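Absent in melanoma 1 protein (Homo sapiens, PDB 3CW3) may suppress malignant melanoma, perhaps through interactions with the cytoskeleton, and is represented here by one of its βγ-crystallin domains, a Greek-key β-sandwich. Local coordinates at residues A[4-9]-A[33-38]; A[64-69]-A[80-85]; A[21-26]-A[49-54]; A[40-45]-A[57-62]. All coordinates share one frame; numbering follows the deposited sequence.

Contact 1 of 4, residues A[4-9]-A[33-38]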
loop_
_atom_site.group_PDB
_atom_site.type_symbol
_atom_site.label_atom_id
_atom_site.label_comp_id
_atom_site.label_asym_id
_atom_site.label_seq_id
_atom_site.Cartn_x
_atom_site.Cartn_y
_atom_site.Cartn_z
ATOM N N VAL A 4 1.290 -9.586 2.086
ATOM C CA VAL A 4 1.300 -9.322 3.517
ATOM C C VAL A 4 1.828 -7.921 3.750
ATOM O O VAL A 4 2.717 -7.450 3.031
ATOM C CB VAL A 4 2.174 -10.347 4.298
ATOM C CG1 VAL A 4 1.693 -11.764 4.007
ATOM C CG2 VAL A 4 3.639 -10.193 3.929
ATOM N N ILE A 5 1.271 -7.259 4.755
ATOM C CA ILE A 5 1.658 -5.902 5.082
ATOM C C ILE A 5 2.167 -5.794 6.510
ATOM O O ILE A 5 1.443 -6.092 7.465
ATOM C CB ILE A 5 0.458 -4.938 4.915
ATOM C CG1 ILE A 5 -0.042 -4.982 3.468
ATOM C CG2 ILE A 5 0.854 -3.525 5.325
ATOM C CD1 ILE A 5 -1.312 -4.198 3.225
ATOM N N TYR A 6 3.421 -5.383 6.651
ATOM C CA TYR A 6 4.001 -5.189 7.971
ATOM C C TYR A 6 3.792 -3.722 8.312
ATOM O O TYR A 6 4.439 -2.842 7.745
ATOM C CB TYR A 6 5.491 -5.520 7.969
ATOM C CG TYR A 6 5.777 -6.963 7.643
ATOM C CD1 TYR A 6 6.092 -7.358 6.342
ATOM C CD2 TYR A 6 5.707 -7.942 8.630
ATOM C CE1 TYR A 6 6.332 -8.698 6.036
ATOM C CE2 TYR A 6 5.941 -9.280 8.335
ATOM C CZ TYR A 6 6.252 -9.651 7.041
ATOM O OH TYR A 6 6.480 -10.977 6.754
ATOM N N SER A 7 2.863 -3.472 9.227
ATOM C CA SER A 7 2.522 -2.120 9.655
ATOM C C SER A 7 3.676 -1.446 10.383
ATOM O O SER A 7 3.988 -0.281 10.136
ATOM C CB SER A 7 1.304 -2.166 10.578
ATOM O OG SER A 7 0.297 -3.008 10.037
ATOM N N GLU A 8 4.309 -2.191 11.281
ATOM C CA GLU A 8 5.419 -1.669 12.067
ATOM C C GLU A 8 6.709 -2.429 11.781
ATOM O O GLU A 8 7.225 -3.137 12.642
ATOM C CB GLU A 8 5.067 -1.758 13.558
ATOM C CG GLU A 8 4.558 -3.134 13.989
ATOM C CD GLU A 8 3.946 -3.131 15.380
ATOM O OE1 GLU A 8 2.930 -2.433 15.584
ATOM O OE2 GLU A 8 4.479 -3.831 16.270
ATOM N N PRO A 9 7.253 -2.286 10.560
ATOM C CA PRO A 9 8.492 -2.968 10.172
ATOM C C PRO A 9 9.713 -2.460 10.937
ATOM O O PRO A 9 10.219 -3.131 11.837
ATOM C CB PRO A 9 8.583 -2.681 8.678
ATOM C CG PRO A 9 7.998 -1.312 8.581
ATOM C CD PRO A 9 6.776 -1.416 9.468
ATOM N N VAL A 33 5.730 4.359 7.502
ATOM C CA VAL A 33 6.542 3.494 6.663
ATOM C C VAL A 33 6.116 2.046 6.877
ATOM O O VAL A 33 6.206 1.517 7.987
ATOM C CB VAL A 33 8.043 3.632 7.000
ATOM C CG1 VAL A 33 8.865 2.712 6.104
ATOM C CG2 VAL A 33 8.483 5.079 6.831
ATOM N N ILE A 34 5.647 1.411 5.811
ATOM C CA ILE A 34 5.212 0.027 5.894
ATOM C C ILE A 34 5.901 -0.791 4.816
ATOM O O ILE A 34 6.365 -0.256 3.806
ATOM C CB ILE A 34 3.681 -0.096 5.708
ATOM C CG1 ILE A 34 3.279 0.441 4.331
ATOM C CG2 ILE A 34 2.955 0.669 6.811
ATOM C CD1 ILE A 34 1.798 0.321 4.032
ATOM N N LEU A 35 5.981 -2.094 5.043
ATOM C CA LEU A 35 6.592 -2.985 4.074
ATOM C C LEU A 35 5.485 -3.838 3.470
ATOM O O LEU A 35 4.806 -4.578 4.183
ATOM C CB LEU A 35 7.632 -3.882 4.752
ATOM C CG LEU A 35 8.356 -4.877 3.840
ATOM C CD1 LEU A 35 9.190 -4.121 2.809
ATOM C CD2 LEU A 35 9.238 -5.787 4.684
ATOM N N ILE A 36 5.289 -3.698 2.165
ATOM C CA ILE A 36 4.283 -4.466 1.446
ATOM C C ILE A 36 5.047 -5.602 0.786
ATOM O O ILE A 36 5.944 -5.362 -0.022
ATOM C CB ILE A 36 3.607 -3.646 0.322
ATOM C CG1 ILE A 36 2.966 -2.371 0.884
ATOM C CG2 ILE A 36 2.573 -4.510 -0.386
ATOM C CD1 ILE A 36 1.888 -2.605 1.924
ATOM N N LYS A 37 4.700 -6.835 1.130
ATOM C CA LYS A 37 5.380 -7.982 0.559
ATOM C C LYS A 37 4.435 -8.872 -0.235
ATOM O O LYS A 37 3.640 -9.622 0.341
ATOM C CB LYS A 37 6.051 -8.801 1.669
ATOM C CG LYS A 37 6.828 -10.013 1.164
ATOM C CD LYS A 37 7.527 -10.744 2.307
ATOM C CE LYS A 37 8.256 -11.985 1.808
ATOM N NZ LYS A 37 9.302 -11.639 0.808
ATOM N N VAL A 38 4.503 -8.774 -1.559
ATOM C CA VAL A 38 3.671 -9.626 -2.394
ATOM C C VAL A 38 4.418 -10.952 -2.439
ATOM O O VAL A 38 5.487 -11.057 -3.044
ATOM C CB VAL A 38 3.507 -9.062 -3.831
ATOM C CG1 VAL A 38 2.836 -10.100 -4.728
ATOM C CG2 VAL A 38 2.661 -7.795 -3.802
#

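Contact 2 of 4, residues A[64-69]-A[80-85]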
loop_
_atom_site.group_PDB
_atom_site.type_symbol
_atom_site.label_atom_id
_atom_site.label_comp_id
_atom_site.label_asym_id
_atom_site.label_seq_id
_atom_site.Cartn_x
_atom_site.Cartn_y
_atom_site.Cartn_z
ATOM N N GLU A 64 8.824 -0.925 0.226
ATOM C CA GLU A 64 8.691 -0.163 1.454
ATOM C C GLU A 64 7.876 1.057 1.058
ATOM O O GLU A 64 8.383 1.968 0.404
ATOM C CB GLU A 64 10.062 0.256 1.984
ATOM C CG GLU A 64 10.006 1.010 3.298
ATOM C CD GLU A 64 11.382 1.230 3.898
ATOM O OE1 GLU A 64 12.042 0.232 4.261
ATOM O OE2 GLU A 64 11.804 2.401 4.003
ATOM N N LEU A 65 6.602 1.059 1.433
ATOM C CA LEU A 65 5.714 2.159 1.090
ATOM C C LEU A 65 5.699 3.253 2.139
ATOM O O LEU A 65 5.733 2.985 3.340
ATOM C CB LEU A 65 4.284 1.650 0.883
ATOM C CG LEU A 65 3.616 2.011 -0.445
ATOM C CD1 LEU A 65 2.126 1.748 -0.337
ATOM C CD2 LEU A 65 3.870 3.464 -0.790
ATOM N N SER A 66 5.631 4.490 1.664
ATOM C CA SER A 66 5.603 5.664 2.523
ATOM C C SER A 66 5.195 6.856 1.664
ATOM O O SER A 66 5.010 6.725 0.448
ATOM C CB SER A 66 6.993 5.927 3.101
ATOM O OG SER A 66 7.900 6.275 2.064
ATOM N N GLY A 67 5.058 8.014 2.302
ATOM C CA GLY A 67 4.703 9.221 1.582
ATOM C C GLY A 67 3.217 9.453 1.414
ATOM O O GLY A 67 2.390 8.751 2.002
ATOM N N LEU A 68 2.882 10.451 0.600
ATOM C CA LEU A 68 1.491 10.795 0.337
ATOM C C LEU A 68 1.177 10.533 -1.133
ATOM O O LEU A 68 2.047 10.676 -1.996
ATOM C CB LEU A 68 1.241 12.270 0.666
ATOM C CG LEU A 68 1.618 12.723 2.082
ATOM C CD1 LEU A 68 1.583 14.244 2.159
ATOM C CD2 LEU A 68 0.665 12.101 3.097
ATOM N N TRP A 69 -0.066 10.156 -1.410
ATOM C CA TRP A 69 -0.497 9.872 -2.774
ATOM C C TRP A 69 -0.351 11.098 -3.676
ATOM O O TRP A 69 -0.391 12.236 -3.209
ATOM C CB TRP A 69 -1.956 9.400 -2.788
ATOM C CG TRP A 69 -2.189 8.049 -2.156
ATOM C CD1 TRP A 69 -2.523 7.792 -0.853
ATOM C CD2 TRP A 69 -2.113 6.771 -2.808
ATOM N NE1 TRP A 69 -2.662 6.436 -0.655
ATOM C CE2 TRP A 69 -2.417 5.786 -1.838
ATOM C CE3 TRP A 69 -1.819 6.363 -4.118
ATOM C CZ2 TRP A 69 -2.438 4.419 -2.138
ATOM C CZ3 TRP A 69 -1.839 5.004 -4.417
ATOM C CH2 TRP A 69 -2.148 4.047 -3.430
ATOM N N GLU A 80 11.135 9.005 -2.061
ATOM C CA GLU A 80 9.746 9.267 -1.707
ATOM C C GLU A 80 9.773 10.071 -0.407
ATOM O O GLU A 80 10.438 9.681 0.554
ATOM C CB GLU A 80 9.001 7.946 -1.495
ATOM C CG GLU A 80 7.494 8.071 -1.294
ATOM C CD GLU A 80 6.778 8.678 -2.495
ATOM O OE1 GLU A 80 7.317 8.611 -3.620
ATOM O OE2 GLU A 80 5.666 9.215 -2.313
ATOM N N ALA A 81 9.060 11.194 -0.384
ATOM C CA ALA A 81 9.025 12.048 0.798
ATOM C C ALA A 81 8.102 11.496 1.871
ATOM O O ALA A 81 6.885 11.463 1.700
ATOM C CB ALA A 81 8.587 13.461 0.417
ATOM N N GLU A 82 8.686 11.074 2.984
ATOM C CA GLU A 82 7.907 10.529 4.084
ATOM C C GLU A 82 7.023 11.592 4.733
ATOM O O GLU A 82 7.225 12.794 4.547
ATOM C CB GLU A 82 8.847 9.896 5.117
ATOM C CG GLU A 82 9.428 8.569 4.639
ATOM C CD GLU A 82 10.553 8.047 5.515
ATOM O OE1 GLU A 82 10.527 8.290 6.741
ATOM O OE2 GLU A 82 11.457 7.372 4.975
ATOM N N SER A 83 6.030 11.129 5.484
ATOM C CA SER A 83 5.096 12.004 6.171
ATOM C C SER A 83 4.831 11.445 7.563
ATOM O O SER A 83 5.048 10.261 7.807
ATOM C CB SER A 83 3.782 12.069 5.392
ATOM O OG SER A 83 2.749 12.628 6.179
ATOM N N ASP A 84 4.363 12.296 8.470
ATOM C CA ASP A 84 4.055 11.862 9.827
ATOM C C ASP A 84 2.735 11.100 9.852
ATOM O O ASP A 84 2.465 10.334 10.774
ATOM C CB ASP A 84 3.966 13.071 10.758
ATOM C CG ASP A 84 5.300 13.755 10.937
ATOM O OD1 ASP A 84 6.219 13.117 11.493
ATOM O OD2 ASP A 84 5.437 14.922 10.516
ATOM N N LYS A 85 1.908 11.307 8.834
ATOM C CA LYS A 85 0.623 10.621 8.788
ATOM C C LYS A 85 0.768 9.187 8.286
ATOM O O LYS A 85 1.437 8.934 7.285
ATOM C CB LYS A 85 -0.368 11.421 7.929
ATOM C CG LYS A 85 -1.389 12.187 8.783
ATOM C CD LYS A 85 -2.038 13.372 8.074
ATOM C CE LYS A 85 -1.102 14.574 8.018
ATOM N NZ LYS A 85 0.005 14.394 7.024
HETATM O O HOH W 1 10.572 6.185 2.860
HETATM O O HOH W 2 5.082 8.297 4.849
HETATM O O HOH W 3 2.414 8.976 4.773
HETATM O O HOH W 4 5.346 11.408 -0.613
#

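Contact 3 of 4, residues A[21-26]-A[49-54]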
loop_
_atom_site.group_PDB
_atom_site.type_symbol
_atom_site.label_atom_id
_atom_site.label_comp_id
_atom_site.label_asym_id
_atom_site.label_seq_id
_atom_site.Cartn_x
_atom_site.Cartn_y
_atom_site.Cartn_z
ATOM N N ASP A 21 -9.663 -9.790 -2.312
ATOM C CA ASP A 21 -10.042 -8.401 -2.551
ATOM C C ASP A 21 -10.576 -7.771 -1.270
ATOM O O ASP A 21 -11.329 -8.401 -0.527
ATOM C CB ASP A 21 -11.162 -8.313 -3.591
ATOM C CG ASP A 21 -10.720 -8.732 -4.970
ATOM O OD1 ASP A 21 -9.784 -8.110 -5.506
ATOM O OD2 ASP A 21 -11.318 -9.680 -5.520
ATOM N N ILE A 22 -10.187 -6.526 -1.024
ATOM C CA ILE A 22 -10.694 -5.783 0.119
ATOM C C ILE A 22 -11.155 -4.457 -0.494
ATOM O O ILE A 22 -10.329 -3.623 -0.876
ATOM C CB ILE A 22 -9.604 -5.523 1.185
ATOM C CG1 ILE A 22 -9.062 -6.854 1.728
ATOM C CG2 ILE A 22 -10.195 -4.702 2.328
ATOM C CD1 ILE A 22 -10.074 -7.652 2.555
ATOM N N GLN A 23 -12.469 -4.277 -0.604
ATOM C CA GLN A 23 -13.039 -3.067 -1.201
ATOM C C GLN A 23 -12.866 -1.806 -0.373
ATOM O O GLN A 23 -13.039 -0.705 -0.880
ATOM C CB GLN A 23 -14.531 -3.251 -1.481
ATOM C CG GLN A 23 -14.853 -4.344 -2.470
ATOM C CD GLN A 23 -16.323 -4.364 -2.835
ATOM O OE1 GLN A 23 -17.186 -4.113 -1.987
ATOM N NE2 GLN A 23 -16.618 -4.674 -4.097
ATOM N N ASP A 24 -12.552 -1.961 0.905
ATOM C CA ASP A 24 -12.356 -0.794 1.753
ATOM C C ASP A 24 -11.377 -1.088 2.884
ATOM O O ASP A 24 -11.718 -1.785 3.846
ATOM C CB ASP A 24 -13.694 -0.323 2.334
ATOM C CG ASP A 24 -13.581 1.018 3.039
ATOM O OD1 ASP A 24 -12.444 1.434 3.349
ATOM O OD2 ASP A 24 -14.628 1.656 3.292
ATOM N N CYS A 25 -10.164 -0.555 2.749
ATOM C CA CYS A 25 -9.100 -0.716 3.744
ATOM C C CYS A 25 -8.874 0.620 4.449
ATOM O O CYS A 25 -7.923 0.758 5.220
ATOM C CB CYS A 25 -7.765 -1.086 3.078
ATOM S SG CYS A 25 -7.768 -2.440 1.916
ATOM N N SER A 26 -9.730 1.599 4.180
ATOM C CA SER A 26 -9.547 2.932 4.754
ATOM C C SER A 26 -9.580 3.036 6.277
ATOM O O SER A 26 -9.055 3.998 6.837
ATOM C CB SER A 26 -10.557 3.917 4.150
ATOM O OG SER A 26 -11.878 3.647 4.580
ATOM N N PRO A 49 -11.501 3.718 -1.523
ATOM C CA PRO A 49 -12.283 2.484 -1.455
ATOM C C PRO A 49 -12.906 2.156 -2.809
ATOM O O PRO A 49 -13.019 3.019 -3.678
ATOM C CB PRO A 49 -13.341 2.803 -0.399
ATOM C CG PRO A 49 -12.634 3.761 0.507
ATOM C CD PRO A 49 -11.938 4.670 -0.488
ATOM N N ASN A 50 -13.303 0.900 -2.979
ATOM C CA ASN A 50 -13.928 0.441 -4.208
ATOM C C ASN A 50 -13.047 0.564 -5.449
ATOM O O ASN A 50 -13.539 0.783 -6.559
ATOM C CB ASN A 50 -15.257 1.170 -4.409
ATOM C CG ASN A 50 -16.222 0.915 -3.262
ATOM O OD1 ASN A 50 -16.516 -0.234 -2.936
ATOM N ND2 ASN A 50 -16.704 1.981 -2.639
ATOM N N PHE A 51 -11.742 0.424 -5.240
ATOM C CA PHE A 51 -10.764 0.450 -6.318
ATOM C C PHE A 51 -10.825 1.697 -7.197
ATOM O O PHE A 51 -10.894 1.609 -8.422
ATOM C CB PHE A 51 -10.948 -0.825 -7.149
ATOM C CG PHE A 51 -11.224 -2.047 -6.304
ATOM C CD1 PHE A 51 -12.466 -2.679 -6.347
ATOM C CD2 PHE A 51 -10.259 -2.529 -5.423
ATOM C CE1 PHE A 51 -12.747 -3.767 -5.522
ATOM C CE2 PHE A 51 -10.525 -3.617 -4.595
ATOM C CZ PHE A 51 -11.775 -4.238 -4.644
ATOM N N GLU A 52 -10.779 2.859 -6.555
ATOM C CA GLU A 52 -10.831 4.139 -7.252
ATOM C C GLU A 52 -9.643 4.991 -6.827
ATOM O O GLU A 52 -8.956 4.662 -5.859
ATOM C CB GLU A 52 -12.122 4.884 -6.894
ATOM C CG GLU A 52 -13.408 4.179 -7.288
ATOM C CD GLU A 52 -13.557 4.044 -8.788
ATOM O OE1 GLU A 52 -13.089 4.945 -9.517
ATOM O OE2 GLU A 52 -14.156 3.049 -9.241
ATOM N N GLY A 53 -9.414 6.087 -7.545
ATOM C CA GLY A 53 -8.319 6.984 -7.211
ATOM C C GLY A 53 -6.983 6.531 -7.760
ATOM O O GLY A 53 -6.930 5.659 -8.629
ATOM N N HIS A 54 -5.898 7.120 -7.264
ATOM C CA HIS A 54 -4.577 6.729 -7.730
ATOM C C HIS A 54 -4.354 5.266 -7.396
ATOM O O HIS A 54 -4.991 4.720 -6.489
ATOM C CB HIS A 54 -3.486 7.595 -7.089
ATOM C CG HIS A 54 -3.425 8.987 -7.638
ATOM N ND1 HIS A 54 -2.246 9.693 -7.748
ATOM C CD2 HIS A 54 -4.400 9.809 -8.093
ATOM C CE1 HIS A 54 -2.497 10.890 -8.247
ATOM N NE2 HIS A 54 -3.797 10.986 -8.465
#

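Contact 4 of 4, residues A[40-45]-A[57-62]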
loop_
_atom_site.group_PDB
_atom_site.type_symbol
_atom_site.label_atom_id
_atom_site.label_comp_id
_atom_site.label_asym_id
_atom_site.label_seq_id
_atom_site.Cartn_x
_atom_site.Cartn_y
_atom_site.Cartn_z
ATOM N N ARG A 40 3.032 -13.862 -3.566
ATOM C CA ARG A 40 2.695 -14.493 -4.829
ATOM C C ARG A 40 1.484 -13.805 -5.436
ATOM O O ARG A 40 0.663 -13.214 -4.722
ATOM C CB ARG A 40 2.419 -15.989 -4.634
ATOM C CG ARG A 40 1.421 -16.301 -3.546
ATOM C CD ARG A 40 1.149 -17.796 -3.443
ATOM N NE ARG A 40 0.140 -18.061 -2.424
ATOM C CZ ARG A 40 0.403 -18.245 -1.136
ATOM N NH1 ARG A 40 1.655 -18.211 -0.692
ATOM N NH2 ARG A 40 -0.597 -18.432 -0.282
ATOM N N GLY A 41 1.393 -13.866 -6.759
ATOM C CA GLY A 41 0.279 -13.249 -7.454
ATOM C C GLY A 41 0.544 -11.801 -7.811
ATOM O O GLY A 41 1.684 -11.326 -7.751
ATOM N N CYS A 42 -0.518 -11.104 -8.197
ATOM C CA CYS A 42 -0.434 -9.701 -8.568
ATOM C C CYS A 42 -1.510 -8.949 -7.805
ATOM O O CYS A 42 -2.595 -9.479 -7.554
ATOM C CB CYS A 42 -0.634 -9.534 -10.075
ATOM S SG CYS A 42 0.599 -10.423 -11.065
ATOM N N TRP A 43 -1.208 -7.714 -7.437
ATOM C CA TRP A 43 -2.149 -6.912 -6.675
ATOM C C TRP A 43 -2.127 -5.457 -7.088
ATOM O O TRP A 43 -1.217 -5.011 -7.777
ATOM C CB TRP A 43 -1.812 -6.990 -5.187
ATOM C CG TRP A 43 -1.825 -8.377 -4.640
ATOM C CD1 TRP A 43 -0.877 -9.346 -4.820
ATOM C CD2 TRP A 43 -2.856 -8.962 -3.846
ATOM N NE1 TRP A 43 -1.261 -10.505 -4.181
ATOM C CE2 TRP A 43 -2.473 -10.295 -3.576
ATOM C CE3 TRP A 43 -4.074 -8.490 -3.336
ATOM C CZ2 TRP A 43 -3.264 -11.162 -2.818
ATOM C CZ3 TRP A 43 -4.861 -9.356 -2.580
ATOM C CH2 TRP A 43 -4.451 -10.675 -2.330
ATOM N N ILE A 44 -3.144 -4.721 -6.658
ATOM C CA ILE A 44 -3.218 -3.299 -6.938
ATOM C C ILE A 44 -3.634 -2.591 -5.658
ATOM O O ILE A 44 -4.640 -2.950 -5.043
ATOM C CB ILE A 44 -4.269 -2.953 -8.006
ATOM C CG1 ILE A 44 -4.001 -3.727 -9.298
ATOM C CG2 ILE A 44 -4.220 -1.450 -8.289
ATOM C CD1 ILE A 44 -5.129 -3.619 -10.292
ATOM N N LEU A 45 -2.858 -1.592 -5.255
ATOM C CA LEU A 45 -3.187 -0.824 -4.067
ATOM C C LEU A 45 -3.874 0.437 -4.576
ATOM O O LEU A 45 -3.351 1.114 -5.463
ATOM C CB LEU A 45 -1.927 -0.442 -3.292
ATOM C CG LEU A 45 -0.970 -1.559 -2.874
ATOM C CD1 LEU A 45 0.174 -0.944 -2.085
ATOM C CD2 LEU A 45 -1.699 -2.597 -2.032
ATOM N N PRO A 57 0.306 -0.605 -8.946
ATOM C CA PRO A 57 0.266 -2.008 -9.363
ATOM C C PRO A 57 1.446 -2.724 -8.721
ATOM O O PRO A 57 2.531 -2.153 -8.595
ATOM C CB PRO A 57 0.382 -1.914 -10.878
ATOM C CG PRO A 57 1.312 -0.744 -11.052
ATOM C CD PRO A 57 0.795 0.261 -10.033
ATOM N N LEU A 58 1.235 -3.970 -8.312
ATOM C CA LEU A 58 2.289 -4.732 -7.663
ATOM C C LEU A 58 2.366 -6.183 -8.105
ATOM O O LEU A 58 1.346 -6.840 -8.306
ATOM C CB LEU A 58 2.094 -4.708 -6.143
ATOM C CG LEU A 58 2.237 -3.367 -5.425
ATOM C CD1 LEU A 58 1.857 -3.535 -3.959
ATOM C CD2 LEU A 58 3.665 -2.870 -5.560
ATOM N N GLU A 59 3.594 -6.667 -8.256
ATOM C CA GLU A 59 3.842 -8.054 -8.606
ATOM C C GLU A 59 4.736 -8.598 -7.492
ATOM O O GLU A 59 5.116 -7.857 -6.581
ATOM C CB GLU A 59 4.529 -8.164 -9.972
ATOM C CG GLU A 59 3.668 -7.635 -11.113
ATOM C CD GLU A 59 4.253 -7.915 -12.484
ATOM O OE1 GLU A 59 5.495 -7.986 -12.603
ATOM O OE2 GLU A 59 3.468 -8.047 -13.447
ATOM N N GLU A 60 5.063 -9.882 -7.556
ATOM C CA GLU A 60 5.893 -10.510 -6.534
ATOM C C GLU A 60 7.101 -9.665 -6.134
ATOM O O GLU A 60 7.855 -9.188 -6.983
ATOM C CB GLU A 60 6.356 -11.886 -7.025
ATOM C CG GLU A 60 7.185 -12.660 -6.024
ATOM C CD GLU A 60 7.543 -14.047 -6.531
ATOM O OE1 GLU A 60 8.299 -14.761 -5.841
ATOM O OE2 GLU A 60 7.059 -14.421 -7.619
ATOM N N GLY A 61 7.277 -9.477 -4.831
ATOM C CA GLY A 61 8.396 -8.689 -4.354
ATOM C C GLY A 61 8.061 -7.836 -3.151
ATOM O O GLY A 61 6.939 -7.875 -2.647
ATOM N N GLU A 62 9.036 -7.061 -2.691
ATOM C CA GLU A 62 8.850 -6.198 -1.530
ATOM C C GLU A 62 8.952 -4.725 -1.870
ATOM O O GLU A 62 9.794 -4.315 -2.671
ATOM C CB GLU A 62 9.886 -6.525 -0.457
ATOM C CG GLU A 62 9.536 -7.708 0.413
ATOM C CD GLU A 62 10.677 -8.099 1.332
ATOM O OE1 GLU A 62 11.399 -7.191 1.803
ATOM O OE2 GLU A 62 10.843 -9.313 1.589
HETATM O O HOH W 5 3.729 -11.558 -9.425
#

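Contact 1 of 4, residues A[4-9]-A[33-38]
Neighbouring antiparallel strands 2-6 and 33-40, in the middle of a four-stranded sheet, make this contact. Val4 and Lys37 form a hydrogen-bonded pair whose return bond, from Lys37 N to Val4 O at 2.8 Å, runs nearly along the C=O axis and is almost straight at the hydrogen (172°). The outward bond, Val4 N to Lys37 O, is 2.9 Å long, but its donor sits above the carbonyl plane. Tyr6 and Leu35 form the next such pair; Tyr6 N reaches Leu35 O in the carbonyl plane (2.9 Å), and Leu35 N takes a lone pair of Tyr6 O over a longer 3.2 Å. This is how a βγ-crystallin domain joins the first and last strands of its first Greek key, with strands 16-18 and 61-66 on the flanks. Between the two bonded pairs, Ile5 and Ile36 point to the buried face. Ile36, twisted at chi2 (-60°), turns CD1 back against Ile5 CG1 at 3.4 Å, a tight fit, while Ile34 CD1 comes alongside Ile5 CG2. On the other face, Leu35 CD2 lies beside Tyr6 CD1 at 3.9 Å, and Lys37 CB meets Val4 CG2 at 3.6 Å. Lys37 then runs away, CG anti to the backbone N, to a salt bridge with Glu62. Past the strand, the chain turns back at Ser7, and Pro9 CD rests 3.3 Å from Val33 O.

Contact 2 of 4, residues A[64-69]-A[80-85]
Where strand 61-66 of the second Greek key runs out, it lies against the long irregular connection that leads to strand 91-95, and no direct hydrogen bond joins the two. The tight part is at Gly67. Its CA comes within 3.1 Å of Ala81 O, a CA-H...O contact at a place where a CB would crowd Ala81 O and collide with Glu80 OE2; at phi 87° it would also press on the carbonyl O of Ser66. Glu80 CG, anti to the backbone N (chi1 -173°), comes within 3.3 Å of Ser66 O, and the bend at chi2 then turns the carboxylate back towards Ser66 O and Leu68 O. Ser66 OG touches the CG methylenes of both Glu80 and Glu82. The solvent side is looser and bridged by water. One water spans Ser66 OG and Glu82 OE2, donating to the carboxylate at 2.6 Å. A second accepts from Gly67 N (2.6 Å) and from Ser83 N, so two backbone amides share one oxygen. A third lies between Gly67 O and Lys85 O. The fourth accepts from Leu68 N and sits near both Glu80 OE2 and Ala81 O. A glycerol, probably from the crystallisation liquor, also bonds to Ser66 O and Gly67 O. At the far end Leu68 CD2 lies 3.8 Å from Ser83 OG. That hydroxyl oxygen closes an ST turn by accepting from Lys85 N at 3.1 Å (160° at the hydrogen).

Contact 3 of 4, residues A[21-26]-A[49-54]
The bend of the folded hairpin between strands 42-46 and 55-58, with the aromatic-x-Gly signature of the βγ-crystallin Greek key in Phe51-Glu52-Gly53, packs here on the surface run 21-26. Phe51 carries the largest share. Its ring is turned obliquely to its neighbours, and Gln23 CG approaches Phe51 CE1 at 3.8 Å, the amide plane of Gln23 tilted 66° from the ring. From the same run Ile22 O comes to Phe51 CE2 at 3.7 Å, and Asp21 CB stands near Phe51 CZ. Gln23 also crosses Asn50, their amide planes nearly perpendicular (82°), and Asn50 OD1 lies nearest Gln23 CB, with no hydrogen bond between the amides. What joins the backbones is one bond, Asn50 N to Gln23 O, at 2.7 Å, almost straight and in the carbonyl plane. Asp24 and Pro49 lie side by side and point the same way, Asp24 OD1 reaching 3.7 Å from Pro49 CG. Beyond the contact, Asp21 ties the run to strand 91-95 through Arg93 and the backbone of His94. The Asp24 carboxylate is held by an Asx turn: Asp24 OD1 accepts from Ser26 N at 2.8 Å and, on its syn lone pair, from Ser26 OG at 2.6 Å.

Contact 4 of 4, residues A[40-45]-A[57-62]
Strands 42-46 and 55-58 form the folded hairpin of the second Greek key, and Leu58, Trp43 and Leu45 bury the most surface in it. Leu58 and Trp43 are an antiparallel hydrogen-bonded pair. Trp43 N gives a nearly straight bond to Leu58 O (2.8 Å, 171° at the hydrogen), and Leu58 N answers to Trp43 O at 2.7 Å with a more bent approach (150°). Both acceptors receive their donors in the carbonyl plane. The side chain of Leu58, with CG anti to the carbonyl carbon, points between the sheets, where Ile36 and Val38 of strand 33-40 and Leu63 meet it. Leu58 CD1 lies 3.6 Å from Leu45 CD1, the two side chains crossing obliquely. The indole of Trp43 leaves the hairpin partner behind and stacks on His94; at its edge Trp43 NE1 points in plane at Arg40 O, a weak bond of 3.4 Å. Ile44 and Pro57 make the non-hydrogen-bonded pair, their side chains on the opposite face of the hairpin from Leu58. Along the backbone, Cys42 CA makes a CA-H...O contact with Leu58 O at 3.4 Å. Towards Glu60 the chain turns into strand 61-66, and here a water bridges the two segments, donating to Gly41 O at 2.7 Å and accepting from Glu60 N at 2.8 Å.

Contacts 1 and 4 are partly buried strand pairings, each with paired backbone bonds and an apolar inner face, one in each sheet of the sandwich. Strand 33-40 joins them: Val38 N probably bonds to Gly61 O, and the Val38 side chain packs on Glu59 and Glu60. Contacts 2 and 3 lie at the surface, contact 2 between a strand end and a loop bridged by waters, contact 3 between two loops with one backbone bond and an aromatic ring. Contact 2 continues the sheet of contact 1 through Ile34 and Leu65, and Leu65 packs on Leu45 of contact 4. Contact 3 lies across the chain's centre from contact 1, the centres about 17 Å apart, and touches contact 2 where His54 meets Trp69.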